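Hypothetical protein (Lactobacillus plantarum, PDB 2IAY) is of unknown function but, as a member of the DUF1831 family with a proposed new fold, may take part in amino-acid metabolism. Local coordinates at residues M2-T7 with T62-L67; K15-S20 with Q97-L102; V23-L28 with G39-E44; M29-V34 with I106-L111; A55-K60 with D89-A94. All blocks are in the same frame, centred on the assembly; numbering follows the deposited sequence. Where two conformers were deposited one is given.

How the contacts relate
From the N terminus, contact 1 sets the loop before strand 7-8 against the end of strand 57-63, closing a loop of 54 residues. Contact 2 runs from strand 17-19 to helix 92-107, crossing contact 1. Within the loops of both lies contact 3, a short closure between helix 25-30 and strand 41-47. Contact 4 joins the ends of the two helices; it crosses contacts 1, 2 and 3, touching the last through the Lys-24 to Asp-109 salt bridge. Contact 5, held within the loops of contacts 2 and 4, crosses contact 1, follows contact 3, and brings strand 57-63 to the start of helix 92-107. Contacts 2, 3 and 5 lay helices on sheets; contact 1 involves no helix.

Contact 1. Residues M2-T7 with T62-L67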
# COMPACT_ATOMS: atom_id res chain seq x y z
N MSE A 2 -14.85 7.27 8.60
CA MSE A 2 -14.25 7.72 7.36
C MSE A 2 -12.78 7.39 7.22
O MSE A 2 -12.17 7.74 6.22
CB MSE A 2 -14.44 9.24 7.22
CG MSE A 2 -15.90 9.70 7.16
SE MSE A 2 -16.16 11.57 6.75
CE MSE A 2 -15.59 12.36 8.38
N ALA A 3 -12.18 6.69 8.20
CA ALA A 3 -10.76 6.37 8.11
C ALA A 3 -10.43 5.35 7.02
O ALA A 3 -9.38 5.44 6.37
CB ALA A 3 -10.21 5.90 9.45
N TYR A 4 -11.25 4.34 6.85
CA TYR A 4 -11.17 3.47 5.67
C TYR A 4 -11.90 4.14 4.53
O TYR A 4 -13.00 4.65 4.69
CB TYR A 4 -11.77 2.08 5.94
CG TYR A 4 -11.00 1.16 6.83
CD1 TYR A 4 -9.91 0.46 6.31
CD2 TYR A 4 -11.39 0.89 8.14
CE1 TYR A 4 -9.20 -0.44 7.08
CE2 TYR A 4 -10.69 -0.03 8.91
CZ TYR A 4 -9.60 -0.68 8.38
OH TYR A 4 -8.89 -1.60 9.17
N THR A 5 -11.30 4.10 3.36
CA THR A 5 -11.84 4.79 2.22
C THR A 5 -11.91 3.85 1.00
O THR A 5 -11.35 2.73 1.02
CB THR A 5 -10.98 6.02 1.88
OG1 THR A 5 -9.61 5.64 1.69
CG2 THR A 5 -11.05 7.10 3.01
N THR A 6 -12.52 4.30 -0.07
CA THR A 6 -12.50 3.49 -1.27
C THR A 6 -11.37 3.93 -2.22
O THR A 6 -10.97 3.15 -3.05
CB THR A 6 -13.82 3.52 -1.96
OG1 THR A 6 -14.18 4.88 -2.16
CG2 THR A 6 -14.88 2.82 -1.09
N THR A 7 -10.85 5.13 -2.04
CA THR A 7 -9.71 5.62 -2.76
C THR A 7 -8.66 6.18 -1.79
O THR A 7 -8.99 6.70 -0.73
CB THR A 7 -10.09 6.75 -3.70
OG1 THR A 7 -10.47 7.93 -2.96
CG2 THR A 7 -11.17 6.26 -4.62
N THR A 62 -3.84 -1.68 4.59
CA THR A 62 -4.82 -2.49 5.35
C THR A 62 -6.15 -2.44 4.63
O THR A 62 -6.61 -1.37 4.28
CB THR A 62 -4.98 -2.00 6.80
OG1 THR A 62 -3.72 -2.09 7.45
CG2 THR A 62 -5.96 -2.86 7.57
N VAL A 63 -6.78 -3.58 4.46
CA VAL A 63 -8.16 -3.68 4.01
C VAL A 63 -9.05 -4.07 5.17
O VAL A 63 -8.70 -4.95 5.96
CB VAL A 63 -8.31 -4.72 2.86
CG1 VAL A 63 -9.74 -4.82 2.34
CG2 VAL A 63 -7.36 -4.39 1.67
N ASN A 64 -10.19 -3.40 5.30
CA ASN A 64 -11.07 -3.68 6.42
C ASN A 64 -11.67 -5.09 6.33
O ASN A 64 -11.63 -5.77 5.29
CB ASN A 64 -12.12 -2.57 6.62
CG ASN A 64 -13.13 -2.47 5.53
OD1 ASN A 64 -13.27 -3.32 4.67
ND2 ASN A 64 -13.90 -1.36 5.56
N ALA A 65 -12.22 -5.56 7.44
CA ALA A 65 -12.71 -6.93 7.54
C ALA A 65 -13.86 -7.18 6.58
O ALA A 65 -14.08 -8.30 6.11
CB ALA A 65 -13.12 -7.25 8.97
N ASP A 66 -14.62 -6.14 6.24
CA ASP A 66 -15.75 -6.27 5.35
C ASP A 66 -15.37 -6.24 3.86
O ASP A 66 -16.23 -6.47 2.99
CB ASP A 66 -16.80 -5.17 5.62
CG ASP A 66 -17.66 -5.49 6.83
OD1 ASP A 66 -17.40 -6.44 7.59
OD2 ASP A 66 -18.69 -4.87 6.90
N LEU A 67 -14.10 -5.97 3.57
CA LEU A 67 -13.59 -5.95 2.21
C LEU A 67 -14.11 -4.78 1.37
O LEU A 67 -14.05 -4.83 0.16
CB LEU A 67 -13.75 -7.30 1.47
CG LEU A 67 -13.10 -8.49 2.15
CD1 LEU A 67 -13.53 -9.78 1.46
CD2 LEU A 67 -11.58 -8.39 2.12
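At the end of strand 57-63, an inner strand of the four-stranded antiparallel sheet, where the chain runs out into the type I beta turn Asn-64 to Leu-67, the ring of Tyr-4 from the N-terminal loop lies against the chain. Asn-64 CB sits over the centre of one ring face, a CH-pi contact 3.5 Å from the centroid and only 7° off the normal. Tyr-4 reaches it with CB directed toward the strand end and CG anti to the carbonyl carbon (chi1 -72°). The Asn-64 amide is not stacked on the ring: its plane is turned 56° from it, and OD1 is used elsewhere, taking a hydrogen bond from Thr-68 N, just past the turn. Lys-71 adds a cation-pi contact to the Tyr-4 ring. A serine in place of Tyr-4 would probably uncover Asn-64 CB and leave Lys-71 without its aromatic partner. Farther along the ring, the hydroxyl meets a methyl, Tyr-4 OH lying 3.6 Å from Thr-62 CG2.

Contact 2. Residues K15-S20 with Q97-L102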
# COMPACT_ATOMS: atom_id res chain seq x y z
N LYS A 15 -1.20 9.90 -8.80
CA LYS A 15 -2.19 8.85 -9.03
C LYS A 15 -2.99 8.62 -7.76
O LYS A 15 -2.45 8.73 -6.69
CB LYS A 15 -1.47 7.50 -9.34
CG LYS A 15 -0.72 7.56 -10.61
CD LYS A 15 -0.19 6.24 -11.01
CE LYS A 15 0.78 6.54 -12.14
NZ LYS A 15 1.05 5.48 -13.06
N THR A 16 -4.24 8.23 -7.93
CA THR A 16 -5.11 7.77 -6.86
C THR A 16 -5.38 6.27 -7.09
O THR A 16 -5.63 5.87 -8.24
CB THR A 16 -6.41 8.62 -6.84
OG1 THR A 16 -6.10 9.95 -6.42
CG2 THR A 16 -7.43 8.11 -5.87
N TYR A 17 -5.37 5.49 -6.03
CA TYR A 17 -5.68 4.07 -6.12
C TYR A 17 -7.05 3.84 -5.52
O TYR A 17 -7.41 4.43 -4.50
CB TYR A 17 -4.61 3.23 -5.38
CG TYR A 17 -3.31 3.24 -6.12
CD1 TYR A 17 -2.36 4.20 -5.86
CD2 TYR A 17 -3.05 2.29 -7.09
CE1 TYR A 17 -1.18 4.23 -6.56
CE2 TYR A 17 -1.85 2.31 -7.76
CZ TYR A 17 -0.94 3.30 -7.51
OH TYR A 17 0.25 3.35 -8.20
N THR A 18 -7.82 2.98 -6.18
CA THR A 18 -9.15 2.60 -5.75
C THR A 18 -9.21 1.14 -5.42
O THR A 18 -8.70 0.30 -6.15
CB THR A 18 -10.12 2.90 -6.90
OG1 THR A 18 -10.09 4.30 -7.16
CG2 THR A 18 -11.57 2.52 -6.56
N LEU A 19 -9.87 0.80 -4.33
CA LEU A 19 -10.07 -0.60 -3.96
C LEU A 19 -11.07 -1.22 -4.93
O LEU A 19 -12.12 -0.68 -5.15
CB LEU A 19 -10.57 -0.68 -2.52
CG LEU A 19 -10.74 -2.09 -1.93
CD1 LEU A 19 -9.41 -2.81 -1.76
CD2 LEU A 19 -11.50 -2.05 -0.63
N SER A 20 -10.75 -2.38 -5.46
CA SER A 20 -11.67 -3.05 -6.34
C SER A 20 -12.94 -3.41 -5.61
O SER A 20 -12.90 -4.00 -4.54
CB SER A 20 -11.09 -4.32 -6.93
OG SER A 20 -12.13 -5.00 -7.59
N GLN A 97 10.03 0.74 -7.03
CA GLN A 97 9.72 -0.45 -6.25
C GLN A 97 8.25 -0.44 -5.82
O GLN A 97 7.56 -1.45 -5.88
CB GLN A 97 10.68 -0.55 -5.06
CG GLN A 97 10.53 -1.84 -4.28
CD GLN A 97 11.50 -1.95 -3.14
OE1 GLN A 97 12.31 -1.05 -2.92
NE2 GLN A 97 11.35 -3.01 -2.37
N LEU A 98 7.79 0.70 -5.33
CA LEU A 98 6.37 0.84 -4.97
C LEU A 98 5.45 0.53 -6.13
O LEU A 98 4.49 -0.21 -6.02
CB LEU A 98 6.14 2.25 -4.42
CG LEU A 98 4.68 2.57 -4.07
CD1 LEU A 98 4.57 3.36 -2.70
CD2 LEU A 98 3.95 3.27 -5.16
N ARG A 99 5.77 1.10 -7.28
CA ARG A 99 4.94 0.84 -8.46
C ARG A 99 4.94 -0.62 -8.88
O ARG A 99 3.93 -1.16 -9.32
CB ARG A 99 5.37 1.72 -9.62
CG ARG A 99 5.03 3.21 -9.47
CD ARG A 99 3.54 3.49 -9.37
NE ARG A 99 3.32 4.93 -9.60
CZ ARG A 99 2.79 5.81 -8.77
NH1 ARG A 99 2.17 5.43 -7.68
NH2 ARG A 99 2.89 7.11 -9.05
N TYR A 100 6.09 -1.29 -8.75
CA TYR A 100 6.20 -2.70 -9.05
C TYR A 100 5.28 -3.53 -8.14
O TYR A 100 4.59 -4.41 -8.60
CB TYR A 100 7.69 -3.11 -8.89
CG TYR A 100 7.97 -4.54 -9.29
CD1 TYR A 100 7.79 -5.59 -8.42
CD2 TYR A 100 8.34 -4.83 -10.60
CE1 TYR A 100 8.01 -6.92 -8.85
CE2 TYR A 100 8.59 -6.11 -11.02
CZ TYR A 100 8.42 -7.14 -10.15
OH TYR A 100 8.65 -8.40 -10.60
N ILE A 101 5.32 -3.24 -6.85
CA ILE A 101 4.49 -3.92 -5.89
C ILE A 101 3.02 -3.72 -6.23
O ILE A 101 2.21 -4.67 -6.26
CB ILE A 101 4.82 -3.44 -4.43
CG1 ILE A 101 6.23 -3.87 -4.02
CG2 ILE A 101 3.77 -3.97 -3.45
CD1 ILE A 101 6.80 -3.08 -2.85
N LEU A 102 2.63 -2.46 -6.43
CA LEU A 102 1.22 -2.16 -6.70
C LEU A 102 0.74 -2.66 -8.05
O LEU A 102 -0.42 -2.94 -8.21
CB LEU A 102 0.94 -0.68 -6.51
CG LEU A 102 1.20 -0.13 -5.11
CD1 LEU A 102 0.83 1.35 -5.01
CD2 LEU A 102 0.44 -0.94 -4.07
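The Tyr-17 ring carries Leu-102 CD1 over one face and has Arg-99 NH1 at its edge, near the ring plane; the guanidinium of Arg-99 in turn carries Lys-15 CD over the centre of one face. The methyl of Leu-102 is displaced toward the ring rim, its CD1 lying 3.6 Å from Tyr-17 CZ, and makes a CH-pi contact 24° off the ring normal. Ring and guanidinium planes are turned 47° from one another. Arg-99 NH1 gives Tyr-17 OH a hydrogen bond of 2.9 Å, but at 117° it is strongly bent and weak. The firmer hold on the guanidinium comes from Asp-13, whose OD1 forms a salt bridge with Arg-99 NH2 and also accepts a bond from Lys-15 N, so one carboxylate joins the loop backbone to the arginine.

In Arg-99 the bend at chi2 turns the end of the chain toward Tyr-17. Lys-15 is extended beyond CG and runs obliquely across the guanidinium, with CD 3.8 Å from Arg-99 CZ. Its ammonium lies near another positive charge, Lys-15 NZ being 4.2 Å from Arg-99 NE, an arrangement the nearby Asp-13 would probably ease.

The contact lays strand 17-19, the middle strand of the three-stranded sheet, against helix 92-107, with Leu-111 of strand 111-113 and Met-72 of strand 70-76 packing on both Tyr-17 and Leu-102.

Contact 3. Residues V23-L28 with G39-E44. With GOL (glycerol), chain C.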
# COMPACT_ATOMS: atom_id res chain seq x y z
N VAL A 23 -12.90 -7.20 -4.83
CA VAL A 23 -11.74 -7.74 -4.15
C VAL A 23 -12.10 -9.01 -3.36
O VAL A 23 -13.13 -9.06 -2.69
CB VAL A 23 -11.08 -6.67 -3.28
CG1 VAL A 23 -11.94 -6.28 -2.07
CG2 VAL A 23 -9.71 -7.12 -2.82
N LYS A 24 -11.22 -9.98 -3.39
CA LYS A 24 -11.47 -11.29 -2.79
C LYS A 24 -10.47 -11.57 -1.69
O LYS A 24 -9.26 -11.41 -1.84
CB LYS A 24 -11.39 -12.39 -3.85
CG LYS A 24 -12.51 -12.25 -4.91
CD LYS A 24 -12.22 -13.02 -6.20
CE LYS A 24 -12.74 -12.32 -7.46
NZ LYS A 24 -11.93 -11.12 -7.72
N LYS A 25 -10.99 -12.14 -0.59
CA LYS A 25 -10.20 -12.64 0.54
C LYS A 25 -9.04 -13.50 0.06
O LYS A 25 -7.89 -13.28 0.47
CB LYS A 25 -11.14 -13.49 1.46
CG LYS A 25 -10.43 -14.27 2.54
CD LYS A 25 -11.33 -15.29 3.24
CE LYS A 25 -10.56 -16.00 4.32
NZ LYS A 25 -11.43 -16.93 5.05
N TYR A 26 -9.32 -14.50 -0.77
CA TYR A 26 -8.27 -15.45 -1.11
C TYR A 26 -7.23 -14.79 -2.01
O TYR A 26 -6.08 -15.20 -1.99
CB TYR A 26 -8.83 -16.73 -1.78
CG TYR A 26 -9.73 -17.55 -0.86
CD1 TYR A 26 -9.43 -17.76 0.47
CD2 TYR A 26 -10.90 -18.11 -1.37
CE1 TYR A 26 -10.33 -18.52 1.28
CE2 TYR A 26 -11.72 -18.85 -0.64
CZ TYR A 26 -11.46 -19.04 0.66
OH TYR A 26 -12.38 -19.82 1.33
N THR A 27 -7.64 -13.82 -2.82
CA THR A 27 -6.69 -13.09 -3.64
C THR A 27 -5.77 -12.22 -2.77
O THR A 27 -4.54 -12.18 -2.97
CB THR A 27 -7.39 -12.29 -4.71
OG1 THR A 27 -8.20 -13.19 -5.45
CG2 THR A 27 -6.37 -11.61 -5.67
N LEU A 28 -6.35 -11.53 -1.78
CA LEU A 28 -5.53 -10.77 -0.83
C LEU A 28 -4.47 -11.68 -0.21
O LEU A 28 -3.28 -11.34 -0.13
CB LEU A 28 -6.37 -10.10 0.26
CG LEU A 28 -7.22 -8.93 -0.22
CD1 LEU A 28 -8.18 -8.57 0.88
CD2 LEU A 28 -6.38 -7.71 -0.61
N GLY A 39 -10.14 -9.64 11.64
CA GLY A 39 -10.63 -9.90 10.29
C GLY A 39 -10.05 -8.99 9.25
O GLY A 39 -10.25 -9.23 8.08
N ALA A 40 -9.39 -7.91 9.66
CA ALA A 40 -8.74 -7.01 8.71
C ALA A 40 -7.49 -7.66 8.11
O ALA A 40 -6.90 -8.57 8.73
CB ALA A 40 -8.40 -5.70 9.38
N PHE A 41 -7.08 -7.18 6.94
CA PHE A 41 -5.96 -7.72 6.19
C PHE A 41 -4.87 -6.69 6.10
O PHE A 41 -5.16 -5.57 5.68
CB PHE A 41 -6.38 -8.06 4.77
CG PHE A 41 -7.41 -9.10 4.68
CD1 PHE A 41 -8.76 -8.77 4.86
CD2 PHE A 41 -7.09 -10.40 4.40
CE1 PHE A 41 -9.73 -9.72 4.77
CE2 PHE A 41 -8.13 -11.38 4.28
CZ PHE A 41 -9.39 -11.03 4.48
N SER A 42 -3.63 -7.05 6.43
CA SER A 42 -2.54 -6.08 6.35
C SER A 42 -1.38 -6.58 5.50
O SER A 42 -1.16 -7.81 5.35
CB SER A 42 -2.03 -5.67 7.72
OG SER A 42 -1.41 -6.76 8.38
N PHE A 43 -0.64 -5.63 4.94
CA PHE A 43 0.48 -5.87 4.04
C PHE A 43 1.50 -4.75 4.28
O PHE A 43 1.13 -3.59 4.45
CB PHE A 43 -0.05 -5.80 2.58
CG PHE A 43 1.00 -5.99 1.51
CD1 PHE A 43 1.70 -4.92 1.02
CD2 PHE A 43 1.25 -7.22 1.00
CE1 PHE A 43 2.63 -5.10 0.02
CE2 PHE A 43 2.19 -7.42 -0.00
CZ PHE A 43 2.87 -6.34 -0.46
N GLU A 44 2.76 -5.13 4.32
CA GLU A 44 3.83 -4.15 4.49
C GLU A 44 5.05 -4.57 3.70
O GLU A 44 5.44 -5.73 3.71
CB GLU A 44 4.18 -3.98 5.97
CG GLU A 44 5.36 -3.08 6.24
CD GLU A 44 5.73 -3.10 7.69
OE1 GLU A 44 4.87 -2.73 8.52
OE2 GLU A 44 6.88 -3.48 7.98
C1 GOL C . 8.11 -6.37 6.84
C2 GOL C . 8.57 -5.58 5.61
O2 GOL C . 9.49 -4.61 6.03
C3 GOL C . 9.12 -6.52 4.54
O3 GOL C . 9.66 -5.87 3.39
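Apolar packing between Leu-28 and Phe-41 makes the centre of this contact. Leu-28 CD1 comes down over one face of the Phe-41 ring, offset toward the rim, and approaches Phe-41 CG to 3.9 Å; as a CH-pi contact it stands 14° off the ring normal. The second approach is at the ring edge, where the aliphatic part of Lys-25 does the touching: its CG lies 3.9 Å from Phe-41 CZ. CG is put anti to the backbone N of Lys-25 (chi1 170°), and the rest of the extended chain then leads the ammonium away from the ring.

The polar interactions lie apart from the ring. Lys-24, the N-cap residue of the helix, forms a salt bridge through NZ to Asp-109. Glu-44 OE2 is paired with Lys-58 NZ and also takes a weak bond of 3.4 Å from O2 of a glycerol, probably a crystallisation additive.

Leu-67 and Lys-35 also pack on Phe-41, while Val-63 of strand 57-63 touches Leu-28, so helix 25-30 lies against the sheet near the start of strand 41-47.

Contact 4. Residues M29-V34 with I106-L111; sequences MDLGFV and IERDIL
Asp-30 OD2 receives Arg-108 NH2, in one of two modelled conformers of the arginine, in a salt bridge of 3.2 Å that joins two helix C-terminal ends: helix 25-30 closes in a Schellman motif, with Gly-32 at positive phi, and helix 92-107 gives way to loop at Arg-108. The N-H points almost straight at the oxygen, 164° at the hydrogen, and the oxygen lies in the guanidinium plane. On the acid side the fit is less regular: NH2 comes to the anti side of OD2, 29° out of the carboxylate plane, and the two planes are turned 67° apart. Both residues are exposed, so the bridge lies at the surface.

Bends at chi2 and chi3 curl Arg-108 back on itself, bringing its tip to Asp-30 while its CB and CG pack on Leu-31. One methyl of Leu-31 serves the arginine, CD2 lying 3.9 Å from Arg-108 CB. Beneath the salt bridge the contact turns apolar and more buried, with Phe-105 and Leu-28 also against Ile-110. There the side chains of Leu-31 and Ile-110 run antiparallel alongside one another, and the end methyl of Ile-110, CD1, rests 3.7 Å from Leu-31 CG.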
# COMPACT_ATOMS: atom_id res chain seq x y z
N MSE A 29 -4.89 -12.86 0.25
CA MSE A 29 -3.98 -13.82 0.88
C MSE A 29 -2.91 -14.25 -0.10
O MSE A 29 -1.75 -14.35 0.22
CB MSE A 29 -4.76 -15.06 1.35
CG MSE A 29 -5.66 -14.71 2.51
SE MSE A 29 -6.70 -16.23 3.11
CE MSE A 29 -7.16 -15.48 4.88
N ASP A 30 -3.32 -14.52 -1.33
CA ASP A 30 -2.40 -14.95 -2.37
C ASP A 30 -1.33 -13.90 -2.68
O ASP A 30 -0.22 -14.25 -3.07
CB ASP A 30 -3.17 -15.31 -3.65
CG ASP A 30 -2.31 -16.04 -4.67
OD1 ASP A 30 -1.69 -17.06 -4.27
OD2 ASP A 30 -2.27 -15.62 -5.87
N LEU A 31 -1.64 -12.62 -2.50
CA LEU A 31 -0.69 -11.53 -2.73
C LEU A 31 0.08 -11.15 -1.48
O LEU A 31 0.84 -10.17 -1.53
CB LEU A 31 -1.42 -10.30 -3.31
CG LEU A 31 -1.63 -10.28 -4.83
CD1 LEU A 31 -0.37 -10.06 -5.60
CD2 LEU A 31 -2.33 -11.52 -5.41
N GLY A 32 -0.09 -11.86 -0.38
CA GLY A 32 0.73 -11.68 0.77
C GLY A 32 0.12 -10.90 1.92
O GLY A 32 0.79 -10.63 2.91
N PHE A 33 -1.16 -10.56 1.83
CA PHE A 33 -1.84 -9.96 2.97
C PHE A 33 -2.08 -11.02 4.04
O PHE A 33 -2.36 -12.18 3.71
CB PHE A 33 -3.20 -9.36 2.58
CG PHE A 33 -3.13 -8.10 1.78
CD1 PHE A 33 -2.73 -8.10 0.46
CD2 PHE A 33 -3.48 -6.89 2.37
CE1 PHE A 33 -2.70 -6.92 -0.27
CE2 PHE A 33 -3.44 -5.73 1.64
CZ PHE A 33 -3.01 -5.74 0.36
N VAL A 34 -2.01 -10.58 5.29
CA VAL A 34 -2.19 -11.41 6.52
C VAL A 34 -3.50 -10.97 7.19
O VAL A 34 -3.65 -9.78 7.45
CB VAL A 34 -1.00 -11.20 7.50
CG1 VAL A 34 -1.23 -11.93 8.84
CG2 VAL A 34 0.28 -11.68 6.85
N ILE A 106 -2.84 -4.38 -9.10
CA ILE A 106 -3.67 -3.98 -10.26
C ILE A 106 -3.99 -5.21 -11.13
O ILE A 106 -5.12 -5.44 -11.52
CB ILE A 106 -2.99 -2.90 -11.08
CG1 ILE A 106 -2.96 -1.62 -10.25
CG2 ILE A 106 -3.78 -2.68 -12.38
CD1 ILE A 106 -2.15 -0.50 -10.86
N GLU A 107 -3.00 -6.04 -11.37
CA GLU A 107 -3.18 -7.24 -12.21
C GLU A 107 -4.05 -8.33 -11.60
O GLU A 107 -4.61 -9.15 -12.32
CB GLU A 107 -1.81 -7.80 -12.56
CG GLU A 107 -1.06 -6.87 -13.54
CD GLU A 107 -1.90 -6.36 -14.73
OE1 GLU A 107 -2.48 -7.19 -15.45
OE2 GLU A 107 -1.98 -5.11 -14.92
N ARG A 108 -4.22 -8.29 -10.29
CA ARG A 108 -4.96 -9.32 -9.57
C ARG A 108 -6.26 -8.79 -8.93
O ARG A 108 -6.80 -9.39 -8.04
CB ARG A 108 -4.06 -10.03 -8.57
CG ARG A 108 -2.78 -10.59 -9.19
CD ARG A 108 -3.01 -11.87 -9.97
NE ARG A 108 -3.26 -12.97 -9.04
CZ ARG A 108 -4.44 -13.55 -8.82
NH1 ARG A 108 -5.55 -13.25 -9.53
NH2 ARG A 108 -4.51 -14.47 -7.89
N ASP A 109 -6.78 -7.67 -9.44
CA ASP A 109 -8.11 -7.19 -9.02
C ASP A 109 -8.18 -6.83 -7.55
O ASP A 109 -9.18 -7.09 -6.89
CB ASP A 109 -9.24 -8.17 -9.42
CG ASP A 109 -10.65 -7.65 -9.18
OD1 ASP A 109 -10.91 -6.47 -9.45
OD2 ASP A 109 -11.54 -8.42 -8.74
N ILE A 110 -7.13 -6.18 -7.05
CA ILE A 110 -7.13 -5.61 -5.71
C ILE A 110 -7.31 -4.11 -5.76
O ILE A 110 -8.15 -3.56 -5.02
CB ILE A 110 -5.89 -6.04 -4.89
CG1 ILE A 110 -5.89 -7.60 -4.70
CG2 ILE A 110 -5.81 -5.29 -3.57
CD1 ILE A 110 -4.58 -8.17 -4.22
N LEU A 111 -6.52 -3.45 -6.61
CA LEU A 111 -6.58 -1.99 -6.79
C LEU A 111 -6.77 -1.67 -8.27
O LEU A 111 -6.33 -2.44 -9.13
CB LEU A 111 -5.27 -1.31 -6.34
CG LEU A 111 -4.90 -1.45 -4.86
CD1 LEU A 111 -3.54 -0.77 -4.62
CD2 LEU A 111 -6.00 -0.86 -3.96

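Contact 5. Residues A55-K60 with D89-A94; sequences AAFKLK and DAHPEA. With GOL (glycerol), chain C.
Phe-57 and His-91 each set CG anti to their own carbonyl carbon (chi1 -52° in both), and the two rings meet at about a right angle. This is a T-shaped pair: the edge of Phe-57 points into the face of His-91, with ring centroids 4.9 Å apart and planes at 80°. Phe-57 CZ stands over the centre of the imidazole, and Phe-57 CE2 lies 3.8 Å from His-91 ND1. The opposite imidazole face carries Ala-90 CB, so the ring is sandwiched between phenyl edge and methyl. Ala-94 CB approaches the phenylalanine obliquely, 3.8 Å from Phe-57 CD2. Replacing His-91 by a glycine is likely to leave the Phe-57 edge without its aromatic face and open a gap between strand and helix start. On the neighbouring residue, Lys-58 NZ donates a 3.0 Å hydrogen bond to glycerol O2. His-91 holds the N-cap position of helix 92-107, and Phe-57 belongs with Ala-56 to a classic beta bulge facing Leu-47: a helix start packed on a bulged strand.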
# COMPACT_ATOMS: atom_id res chain seq x y z
N ALA A 55 15.38 0.38 5.92
CA ALA A 55 14.60 0.86 4.77
C ALA A 55 14.58 2.37 4.71
O ALA A 55 14.49 3.04 5.75
CB ALA A 55 13.17 0.34 4.87
N ALA A 56 14.58 2.94 3.51
CA ALA A 56 14.30 4.36 3.37
C ALA A 56 12.83 4.65 3.74
O ALA A 56 12.51 5.62 4.40
CB ALA A 56 14.58 4.82 1.98
N PHE A 57 11.94 3.76 3.30
CA PHE A 57 10.51 3.93 3.46
C PHE A 57 9.87 2.56 3.64
O PHE A 57 10.48 1.55 3.33
CB PHE A 57 9.87 4.65 2.24
CG PHE A 57 10.53 5.93 1.86
CD1 PHE A 57 10.35 7.07 2.64
CD2 PHE A 57 11.38 5.99 0.78
CE1 PHE A 57 10.98 8.22 2.32
CE2 PHE A 57 11.99 7.19 0.44
CZ PHE A 57 11.80 8.28 1.21
N LYS A 58 8.61 2.56 4.06
CA LYS A 58 7.77 1.37 3.98
C LYS A 58 6.46 1.73 3.36
O LYS A 58 5.92 2.84 3.55
CB LYS A 58 7.52 0.76 5.35
CG LYS A 58 8.86 0.39 6.04
CD LYS A 58 8.68 -0.35 7.32
CE LYS A 58 9.98 -1.12 7.74
NZ LYS A 58 9.58 -2.48 8.19
N LEU A 59 5.92 0.79 2.62
CA LEU A 59 4.57 0.83 2.12
C LEU A 59 3.71 -0.05 3.04
O LEU A 59 4.05 -1.20 3.28
CB LEU A 59 4.55 0.24 0.72
CG LEU A 59 3.18 0.02 0.09
CD1 LEU A 59 2.37 1.34 -0.09
CD2 LEU A 59 3.37 -0.71 -1.22
N LYS A 60 2.63 0.51 3.57
CA LYS A 60 1.69 -0.21 4.39
C LYS A 60 0.28 -0.10 3.81
O LYS A 60 -0.17 0.98 3.44
CB LYS A 60 1.71 0.33 5.82
CG LYS A 60 3.06 0.21 6.49
CD LYS A 60 3.08 0.67 7.94
CE LYS A 60 2.26 -0.23 8.83
N ASP A 89 10.40 14.35 -7.41
CA ASP A 89 11.00 13.12 -7.93
C ASP A 89 12.32 12.80 -7.26
O ASP A 89 13.25 12.32 -7.88
CB ASP A 89 11.17 13.21 -9.44
CG ASP A 89 11.10 11.87 -10.12
OD1 ASP A 89 10.53 10.91 -9.54
OD2 ASP A 89 11.54 11.78 -11.28
N ALA A 90 12.36 12.99 -5.94
CA ALA A 90 13.59 12.84 -5.18
C ALA A 90 13.95 11.41 -4.81
O ALA A 90 15.08 11.15 -4.38
CB ALA A 90 13.49 13.70 -3.89
N HIS A 91 13.02 10.46 -5.01
CA HIS A 91 13.22 9.04 -4.62
C HIS A 91 12.78 8.09 -5.72
O HIS A 91 11.93 7.23 -5.50
CB HIS A 91 12.46 8.78 -3.31
CG HIS A 91 12.79 9.77 -2.23
ND1 HIS A 91 13.96 9.71 -1.52
CD2 HIS A 91 12.13 10.87 -1.80
CE1 HIS A 91 14.00 10.73 -0.67
NE2 HIS A 91 12.90 11.44 -0.82
N PRO A 92 13.42 8.18 -6.87
CA PRO A 92 12.95 7.34 -7.98
C PRO A 92 13.05 5.83 -7.76
O PRO A 92 12.20 5.13 -8.23
CB PRO A 92 13.83 7.79 -9.17
CG PRO A 92 15.02 8.35 -8.51
CD PRO A 92 14.52 9.06 -7.29
N GLU A 93 14.09 5.35 -7.07
CA GLU A 93 14.19 3.90 -6.86
C GLU A 93 13.04 3.42 -5.96
O GLU A 93 12.49 2.33 -6.18
CB GLU A 93 15.54 3.46 -6.30
CG GLU A 93 16.69 3.66 -7.26
CD GLU A 93 18.05 3.38 -6.64
OE1 GLU A 93 18.16 2.78 -5.55
OE2 GLU A 93 19.05 3.80 -7.24
N ALA A 94 12.73 4.15 -4.91
CA ALA A 94 11.61 3.80 -4.02
C ALA A 94 10.31 3.82 -4.81
O ALA A 94 9.47 2.94 -4.63
CB ALA A 94 11.56 4.74 -2.82
C1 GOL C . 8.11 -6.37 6.84
C2 GOL C . 8.57 -5.58 5.61
O2 GOL C . 9.49 -4.61 6.03
C3 GOL C . 9.12 -6.52 4.54
O3 GOL C . 9.66 -5.87 3.39